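Local coordinates for sortase family protein (Clostridium perfringens, PDB 6IXZ), which probably acts as a class C sortase, a membrane-anchored cysteine transpeptidase of the kind that joins pilin subunits through an acyl-thioester intermediate, at residues E57-Y63 with P74-S80; T79-K85 with S108-A114. All coordinates share one frame. Numbering follows the deposited sequence.

How the interactions relate
The two contacts follow one another along the chain and illustrate how a barrel strand hands over to its flanking helix. Interaction 1 pairs the strands of a hairpin; interaction 2 takes up the chain where it leaves that hairpin, sharing T79 and S80, and packs helix 81-86 beside the end of strand 103-109. Their centres lie about 11 Å apart. They meet through I83, whose CG2 is 3.7 Å from Y76 CB and whose CD1 is 3.7 Å from E57 OE1. Interaction 2 contains H110, the predicted proton donor/acceptor, whose side chain lies about 3 Å from that of the predicted nucleophile C172; the S80 side chain is about 11 Å from that of H110.

Interaction 1. Residues E57-Y63 with P74-S80; sequences EGDVLGY and PIYYGTS
In the sortase beta barrel, strands 60-66 and 71-77 form an antiparallel beta hairpin, and its open end shows how bulges adjust such a pairing. The axes of 60-63 and 74-77 approach to 4.4 Å at 154°. P74 sits opposite Y63 as a non-hydrogen-bonded pair, CA-CA 4.1 Å. I75 then faces two residues: its O accepts from L61 N and its N donates to G62 O, both at 2.9 Å, which makes L61-G62 a beta bulge. L61 turns nearly helical (phi/psi -102/-12), while G62 takes angles (151/-149) suited to glycine. Y76 pairs with V60, CA-CA 4.3 Å; its ring (chi1 m) lies on the same face as V60, with CE2 4.1 Å from V60 CG1, and helix 5-18 covers both side chains. Y77 meets a second bulge, this one of G1 type with G58 (phi/psi 99/-9) in position 1: G58 N donates to Y77 O at 3.0 Å, and Y77 N to D59 O at 2.9 Å. Y77 CB lies 4.4 Å from L61 CD1. G78, with a positive phi (105/161) that calls for glycine, leaves the strand next to E57, CA-CA 5.0 Å, where a CB would crowd the glutamate. Past T79, S80 precedes helix 81-86 at its N-cap position, and its OG has two carboxylates within reach, E57 OE2 at 2.8 Å and D82 OD2 at 2.9 Å.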
ATOM      1  N   GLU A  57      10.779  -7.736  -3.456  1.00 46.00           N
ATOM      2  CA  GLU A  57       9.637  -8.135  -4.259  1.00 45.03           C
ATOM      3  C   GLU A  57       9.012  -9.395  -3.674  1.00 40.93           C
ATOM      4  O   GLU A  57       9.691 -10.409  -3.503  1.00 41.02           O
ATOM      5  CB  GLU A  57      10.087  -8.420  -5.687  1.00 51.02           C
ATOM      6  CG  GLU A  57       9.661  -7.369  -6.690  1.00 57.49           C
ATOM      7  CD  GLU A  57       9.220  -7.993  -7.992  1.00 52.86           C
ATOM      8  OE1 GLU A  57       9.466  -9.206  -8.165  1.00 43.92           O
ATOM      9  OE2 GLU A  57       8.575  -7.292  -8.800  1.00 52.97           O
ATOM     10  N   GLY A  58       7.736  -9.303  -3.305  1.00 36.09           N
ATOM     11  CA  GLY A  58       6.981 -10.457  -2.834  1.00 30.92           C
ATOM     12  C   GLY A  58       6.869 -10.579  -1.330  1.00 27.88           C
ATOM     13  O   GLY A  58       6.112 -11.400  -0.829  1.00 25.35           O
ATOM     14  N   ASP A  59       7.604  -9.761  -0.592  1.00 28.40           N
ATOM     15  CA  ASP A  59       7.505  -9.811   0.868  1.00 29.78           C
ATOM     16  C   ASP A  59       6.174  -9.202   1.324  1.00 25.50           C
ATOM     17  O   ASP A  59       5.664  -8.306   0.686  1.00 22.81           O
ATOM     18  CB  ASP A  59       8.682  -9.087   1.511  1.00 33.11           C
ATOM     19  CG  ASP A  59      10.010  -9.854   1.362  1.00 35.92           C
ATOM     20  OD1 ASP A  59      11.051  -9.319   1.801  1.00 40.37           O
ATOM     21  OD2 ASP A  59      10.024 -10.948   0.748  1.00 33.76           O
ATOM     22  N   VAL A  60       5.594  -9.711   2.402  1.00 28.50           N
ATOM     23  CA  VAL A  60       4.395  -9.090   2.944  1.00 27.59           C
ATOM     24  C   VAL A  60       4.753  -8.195   4.125  1.00 28.08           C
ATOM     25  O   VAL A  60       5.494  -8.596   5.025  1.00 26.58           O
ATOM     26  CB  VAL A  60       3.278 -10.117   3.252  1.00 32.56           C
ATOM     27  CG1 VAL A  60       3.713 -11.534   2.935  1.00 33.53           C
ATOM     28  CG2 VAL A  60       2.722 -10.000   4.666  1.00 26.09           C
ATOM     29  N   LEU A  61       4.234  -6.975   4.080  1.00 27.33           N
ATOM     30  CA  LEU A  61       4.574  -5.893   5.001  1.00 23.51           C
ATOM     31  C   LEU A  61       3.497  -5.693   6.071  1.00 22.94           C
ATOM     32  O   LEU A  61       3.677  -4.926   7.018  1.00 24.86           O
ATOM     33  CB  LEU A  61       4.682  -4.591   4.215  1.00 26.10           C
ATOM     34  CG  LEU A  61       5.559  -4.615   2.966  1.00 25.47           C
ATOM     35  CD1 LEU A  61       5.486  -3.269   2.260  1.00 24.84           C
ATOM     36  CD2 LEU A  61       6.986  -4.954   3.356  1.00 26.69           C
ATOM     37  N   GLY A  62       2.352  -6.323   5.873  1.00 17.75           N
ATOM     38  CA  GLY A  62       1.252  -6.183   6.797  1.00 19.41           C
ATOM     39  C   GLY A  62      -0.052  -6.351   6.059  1.00 17.73           C
ATOM     40  O   GLY A  62      -0.097  -7.034   5.020  1.00 18.86           O
ATOM     41  N   TYR A  63      -1.091  -5.662   6.530  1.00 16.52           N
ATOM     42  CA  TYR A  63      -2.373  -5.646   5.833  1.00 18.86           C
ATOM     43  C   TYR A  63      -3.177  -4.327   5.934  1.00 18.84           C
ATOM     44  O   TYR A  63      -2.907  -3.445   6.754  1.00 20.95           O
ATOM     45  CB  TYR A  63      -3.236  -6.810   6.316  1.00 22.44           C
ATOM     46  CG  TYR A  63      -3.499  -6.789   7.802  1.00 26.08           C
ATOM     47  CD1 TYR A  63      -4.716  -6.332   8.311  1.00 31.17           C
ATOM     48  CD2 TYR A  63      -2.512  -7.178   8.702  1.00 26.59           C
ATOM     49  CE1 TYR A  63      -4.936  -6.279   9.682  1.00 32.98           C
ATOM     50  CE2 TYR A  63      -2.724  -7.135  10.064  1.00 29.42           C
ATOM     51  CZ  TYR A  63      -3.940  -6.720  10.549  1.00 30.78           C
ATOM     52  OH  TYR A  63      -4.140  -6.699  11.908  1.00 40.35           O
ATOM     53  N   PRO A  74      -3.721  -8.705   2.707  1.00 19.89           N
ATOM     54  CA  PRO A  74      -2.266  -8.529   2.870  1.00 19.07           C
ATOM     55  C   PRO A  74      -1.755  -7.523   1.879  1.00 17.03           C
ATOM     56  O   PRO A  74      -2.339  -7.374   0.813  1.00 17.88           O
ATOM     57  CB  PRO A  74      -1.679  -9.911   2.551  1.00 18.04           C
ATOM     58  CG  PRO A  74      -2.753 -10.623   1.801  1.00 19.68           C
ATOM     59  CD  PRO A  74      -4.064 -10.077   2.318  1.00 17.92           C
ATOM     60  N   ILE A  75      -0.665  -6.868   2.230  1.00 17.02           N
ATOM     61  CA  ILE A  75       0.046  -5.941   1.357  1.00 17.05           C
ATOM     62  C   ILE A  75       1.454  -6.467   1.097  1.00 16.70           C
ATOM     63  O   ILE A  75       2.229  -6.697   2.024  1.00 18.00           O
ATOM     64  CB  ILE A  75       0.122  -4.537   1.962  1.00 19.03           C
ATOM     65  CG1 ILE A  75      -1.274  -3.938   2.103  1.00 20.89           C
ATOM     66  CG2 ILE A  75       0.957  -3.602   1.093  1.00 21.35           C
ATOM     67  CD1 ILE A  75      -1.379  -3.078   3.333  1.00 23.62           C
ATOM     68  N   TYR A  76       1.721  -6.758  -0.174  1.00 18.76           N
ATOM     69  CA  TYR A  76       3.031  -7.173  -0.639  1.00 17.13           C
ATOM     70  C   TYR A  76       3.824  -5.929  -1.079  1.00 20.93           C
ATOM     71  O   TYR A  76       3.249  -4.917  -1.461  1.00 20.23           O
ATOM     72  CB  TYR A  76       2.890  -8.130  -1.834  1.00 19.37           C
ATOM     73  CG  TYR A  76       2.168  -9.419  -1.509  1.00 23.81           C
ATOM     74  CD1 TYR A  76       0.784  -9.486  -1.552  1.00 24.01           C
ATOM     75  CD2 TYR A  76       2.868 -10.578  -1.164  1.00 23.43           C
ATOM     76  CE1 TYR A  76       0.122 -10.661  -1.298  1.00 25.00           C
ATOM     77  CE2 TYR A  76       2.204 -11.761  -0.915  1.00 24.78           C
ATOM     78  CZ  TYR A  76       0.833 -11.786  -0.948  1.00 25.03           C
ATOM     79  OH  TYR A  76       0.146 -12.940  -0.649  1.00 29.35           O
ATOM     80  N   TYR A  77       5.146  -6.028  -1.082  1.00 19.12           N
ATOM     81  CA  TYR A  77       5.939  -5.094  -1.856  1.00 22.31           C
ATOM     82  C   TYR A  77       6.007  -5.581  -3.300  1.00 23.01           C
ATOM     83  O   TYR A  77       6.240  -6.771  -3.551  1.00 19.00           O
ATOM     84  CB  TYR A  77       7.362  -4.930  -1.308  1.00 22.36           C
ATOM     85  CG  TYR A  77       8.065  -3.780  -1.993  1.00 22.59           C
ATOM     86  CD1 TYR A  77       8.924  -4.002  -3.083  1.00 25.05           C
ATOM     87  CD2 TYR A  77       7.700  -2.477  -1.713  1.00 24.82           C
ATOM     88  CE1 TYR A  77       9.500  -2.945  -3.764  1.00 24.21           C
ATOM     89  CE2 TYR A  77       8.275  -1.410  -2.382  1.00 24.34           C
ATOM     90  CZ  TYR A  77       9.162  -1.658  -3.416  1.00 26.76           C
ATOM     91  OH  TYR A  77       9.681  -0.595  -4.100  1.00 24.52           O
ATOM     92  N   GLY A  78       5.816  -4.644  -4.226  1.00 20.02           N
ATOM     93  CA  GLY A  78       6.101  -4.882  -5.634  1.00 22.73           C
ATOM     94  C   GLY A  78       4.803  -5.064  -6.392  1.00 20.46           C
ATOM     95  O   GLY A  78       3.758  -5.236  -5.788  1.00 21.93           O
ATOM     96  N   THR A  79       4.834  -4.910  -7.710  1.00 23.84           N
ATOM     97  CA  THR A  79       3.612  -5.057  -8.510  1.00 21.53           C
ATOM     98  C   THR A  79       3.873  -5.781  -9.828  1.00 22.38           C
ATOM     99  O   THR A  79       3.202  -5.521 -10.795  1.00 15.73           O
ATOM    100  CB  THR A  79       2.993  -3.697  -8.905  1.00 24.47           C
ATOM    101  OG1 THR A  79       3.945  -2.915  -9.666  1.00 26.07           O
ATOM    102  CG2 THR A  79       2.471  -2.924  -7.665  1.00 23.64           C
ATOM    103  N   SER A  80       4.832  -6.690  -9.873  1.00 21.09           N
ATOM    104  CA  SER A  80       4.954  -7.508 -11.065  1.00 24.39           C
ATOM    105  C   SER A  80       3.792  -8.507 -11.098  1.00 23.89           C
ATOM    106  O   SER A  80       3.111  -8.734 -10.093  1.00 20.01           O
ATOM    107  CB  SER A  80       6.308  -8.214 -11.082  1.00 26.93           C
ATOM    108  OG  SER A  80       6.506  -8.914  -9.879  1.00 31.68           O
TER

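Interaction 2. Residues T79-K85 with S108-A114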
ATOM      1  N   THR A  79       4.834  -4.910  -7.710  1.00 23.84           N
ATOM      2  CA  THR A  79       3.612  -5.057  -8.510  1.00 21.53           C
ATOM      3  C   THR A  79       3.873  -5.781  -9.828  1.00 22.38           C
ATOM      4  O   THR A  79       3.202  -5.521 -10.795  1.00 15.73           O
ATOM      5  CB  THR A  79       2.993  -3.697  -8.905  1.00 24.47           C
ATOM      6  OG1 THR A  79       3.945  -2.915  -9.666  1.00 26.07           O
ATOM      7  CG2 THR A  79       2.471  -2.924  -7.665  1.00 23.64           C
ATOM      8  N   SER A  80       4.832  -6.690  -9.873  1.00 21.09           N
ATOM      9  CA  SER A  80       4.954  -7.508 -11.065  1.00 24.39           C
ATOM     10  C   SER A  80       3.792  -8.507 -11.098  1.00 23.89           C
ATOM     11  O   SER A  80       3.111  -8.734 -10.093  1.00 20.01           O
ATOM     12  CB  SER A  80       6.308  -8.214 -11.082  1.00 26.93           C
ATOM     13  OG  SER A  80       6.506  -8.914  -9.879  1.00 31.68           O
ATOM     14  N   VAL A  81       3.520  -9.030 -12.287  1.00 19.24           N
ATOM     15  CA  VAL A  81       2.302  -9.768 -12.578  1.00 20.97           C
ATOM     16  C   VAL A  81       2.112 -10.940 -11.614  1.00 20.21           C
ATOM     17  O   VAL A  81       1.028 -11.155 -11.085  1.00 20.62           O
ATOM     18  CB  VAL A  81       2.317 -10.238 -14.045  1.00 21.13           C
ATOM     19  CG1 VAL A  81       1.174 -11.200 -14.319  1.00 25.47           C
ATOM     20  CG2 VAL A  81       2.207  -9.024 -14.957  1.00 25.56           C
ATOM     21  N   ASP A  82       3.200 -11.587 -11.237  1.00 21.47           N
ATOM     22  CA  ASP A  82       3.104 -12.703 -10.302  1.00 23.50           C
ATOM     23  C   ASP A  82       2.682 -12.298  -8.871  1.00 22.59           C
ATOM     24  O   ASP A  82       1.971 -13.027  -8.186  1.00 22.44           O
ATOM     25  CB  ASP A  82       4.414 -13.472 -10.283  1.00 25.82           C
ATOM     26  CG  ASP A  82       5.585 -12.613  -9.931  1.00 28.35           C
ATOM     27  OD1 ASP A  82       6.270 -12.963  -8.953  1.00 34.63           O
ATOM     28  OD2 ASP A  82       5.828 -11.592 -10.617  1.00 25.99           O
ATOM     29  N   ILE A  83       2.981 -11.075  -8.481  1.00 20.79           N
ATOM     30  CA  ILE A  83       2.572 -10.613  -7.156  1.00 19.43           C
ATOM     31  C   ILE A  83       1.161 -10.060  -7.157  1.00 17.19           C
ATOM     32  O   ILE A  83       0.395 -10.320  -6.237  1.00 21.94           O
ATOM     33  CB  ILE A  83       3.535  -9.566  -6.603  1.00 20.53           C
ATOM     34  CG1 ILE A  83       4.850 -10.255  -6.191  1.00 29.05           C
ATOM     35  CG2 ILE A  83       2.886  -8.841  -5.423  1.00 22.72           C
ATOM     36  CD1 ILE A  83       6.086  -9.592  -6.772  1.00 29.63           C
ATOM     37  N   LEU A  84       0.756  -9.442  -8.256  1.00 18.40           N
ATOM     38  CA  LEU A  84      -0.594  -8.925  -8.357  1.00 17.66           C
ATOM     39  C   LEU A  84      -1.597 -10.027  -8.550  1.00 19.98           C
ATOM     40  O   LEU A  84      -2.777  -9.831  -8.271  1.00 12.87           O
ATOM     41  CB  LEU A  84      -0.746  -7.905  -9.484  1.00 17.59           C
ATOM     42  CG  LEU A  84      -0.109  -6.519  -9.377  1.00 14.65           C
ATOM     43  CD1 LEU A  84      -0.360  -5.742 -10.653  1.00 16.42           C
ATOM     44  CD2 LEU A  84      -0.602  -5.708  -8.180  1.00 16.26           C
ATOM     45  N   LYS A  85      -1.144 -11.189  -9.030  1.00 22.07           N
ATOM     46  CA  LYS A  85      -1.988 -12.389  -9.046  1.00 17.41           C
ATOM     47  C   LYS A  85      -2.346 -12.804  -7.619  1.00 20.35           C
ATOM     48  O   LYS A  85      -3.432 -13.345  -7.401  1.00 19.00           O
ATOM     49  CB  LYS A  85      -1.299 -13.554  -9.771  1.00 19.12           C
ATOM     50  CG  LYS A  85      -1.382 -13.513 -11.288  1.00 20.30           C
ATOM     51  CD  LYS A  85      -0.553 -14.654 -11.894  1.00 20.23           C
ATOM     52  CE  LYS A  85      -0.489 -14.547 -13.414  1.00 25.01           C
ATOM     53  NZ  LYS A  85      -0.019 -15.816 -14.045  1.00 20.90           N
ATOM     54  N   SER A 108      -1.525  -1.122  -5.166  1.00 16.26           N
ATOM     55  CA  SER A 108      -2.122  -1.519  -6.460  1.00 14.63           C
ATOM     56  C   SER A 108      -2.786  -2.906  -6.407  1.00 14.47           C
ATOM     57  O   SER A 108      -2.194  -3.880  -5.962  1.00 14.35           O
ATOM     58  CB  SER A 108      -1.037  -1.565  -7.555  1.00 15.30           C
ATOM     59  OG  SER A 108      -1.620  -1.580  -8.845  1.00 17.17           O
ATOM     60  N   ALA A 109      -3.988  -2.978  -6.961  1.00 15.75           N
ATOM     61  CA  ALA A 109      -4.811  -4.167  -6.961  1.00 19.62           C
ATOM     62  C   ALA A 109      -5.235  -4.416  -8.377  1.00 17.90           C
ATOM     63  O   ALA A 109      -5.678  -3.483  -9.037  1.00 19.28           O
ATOM     64  CB  ALA A 109      -6.050  -3.959  -6.113  1.00 21.63           C
ATOM     65  N   HIS A 110      -5.101  -5.659  -8.835  1.00 16.59           N
ATOM     66  CA  HIS A 110      -5.544  -6.059 -10.185  1.00 18.62           C
ATOM     67  C   HIS A 110      -6.412  -7.325 -10.122  1.00 16.62           C
ATOM     68  O   HIS A 110      -5.885  -8.407 -10.038  1.00 19.29           O
ATOM     69  CB  HIS A 110      -4.349  -6.297 -11.134  1.00 16.91           C
ATOM     70  CG  HIS A 110      -4.704  -6.205 -12.588  1.00 18.06           C
ATOM     71  ND1 HIS A 110      -5.900  -6.658 -13.092  1.00 18.52           N
ATOM     72  CD2 HIS A 110      -4.046  -5.655 -13.636  1.00 22.78           C
ATOM     73  CE1 HIS A 110      -5.947  -6.435 -14.390  1.00 21.09           C
ATOM     74  NE2 HIS A 110      -4.858  -5.773 -14.735  1.00 22.31           N
ATOM     75  N   THR A 111      -7.736  -7.169 -10.177  1.00 17.43           N
ATOM     76  CA  THR A 111      -8.645  -8.290 -10.016  1.00 18.05           C
ATOM     77  C   THR A 111      -8.697  -9.158 -11.289  1.00 18.98           C
ATOM     78  O   THR A 111      -8.881 -10.355 -11.209  1.00 17.45           O
ATOM     79  CB  THR A 111     -10.076  -7.866  -9.631  1.00 22.00           C
ATOM     80  OG1 THR A 111     -10.712  -7.201 -10.726  1.00 36.17           O
ATOM     81  CG2 THR A 111     -10.107  -6.994  -8.406  1.00 16.20           C
ATOM     82  N   GLY A 112      -8.404  -8.576 -12.438  1.00 23.32           N
ATOM     83  CA  GLY A 112      -8.199  -9.376 -13.660  1.00 24.03           C
ATOM     84  C   GLY A 112      -7.118 -10.431 -13.542  1.00 23.32           C
ATOM     85  O   GLY A 112      -7.226 -11.495 -14.140  1.00 20.42           O
ATOM     86  N   LEU A 113      -6.017 -10.099 -12.865  1.00 22.84           N
ATOM     87  CA  LEU A 113      -4.956 -11.074 -12.579  1.00 23.61           C
ATOM     88  C   LEU A 113      -5.248 -11.970 -11.359  1.00 24.50           C
ATOM     89  O   LEU A 113      -4.874 -13.159 -11.316  1.00 20.26           O
ATOM     90  CB  LEU A 113      -3.628 -10.329 -12.349  1.00 20.94           C
ATOM     91  CG  LEU A 113      -2.966  -9.767 -13.598  1.00 21.94           C
ATOM     92  CD1 LEU A 113      -1.839  -8.821 -13.222  1.00 22.17           C
ATOM     93  CD2 LEU A 113      -2.455 -10.885 -14.509  1.00 23.06           C
ATOM     94  N   ALA A 114      -5.750 -11.329 -10.304  1.00 22.30           N
ATOM     95  CA  ALA A 114      -5.999 -11.991  -9.052  1.00 17.96           C
ATOM     96  C   ALA A 114      -7.230 -12.900  -9.073  1.00 19.33           C
ATOM     97  O   ALA A 114      -7.301 -13.852  -8.308  1.00 15.45           O
ATOM     98  CB  ALA A 114      -6.126 -10.963  -7.948  1.00 16.47           C
TER
HETATM   99  O   HOH W   1      -3.465  -7.489  -7.440  1.00 21.56           O
HETATM  100  O   HOH W   2      -5.619 -13.767  -5.767  1.00 20.23           O
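Helix 81-86 is the helix of a beta-alpha-beta crossover between the neighbouring parallel strands 71-77 and 88-90 of the sortase barrel, and here its flank meets the end of strand 103-109 and the short helix 111-114. L84 and L113 together supply nearly half of the 389 Å² buried. L84 fits between strand and helix: CD2 lies 4.2 Å from S108 CB, CD1 4.1 Å from H110 CB, and CB 4.0 Å from L113 CD1. V81 extends the patch outward, its CG1 3.6 Å from L113 CD2, and T79 CG2 touches S108 CB at 3.8 Å. K85 adds a van der Waals contact with a backbone carbonyl, CG 3.5 Å from L113 O. Polar linkage is left to water. One molecule donates to L84 O at 2.6 Å and accepts from H110 N at 2.8 Å, tying the helix to the backbone of the predicted catalytic histidine. H110 occupies the N-cap position of helix 111-114, whose turn is closed by A114 N donating to H110 O at 2.9 Å. A second water donates to K85 O at 2.8 Å and to A114 O at 3.0 Å. Beside it the backbones touch directly, in a CA-H...O contact of 3.3 Å from A114 CA to K85 O.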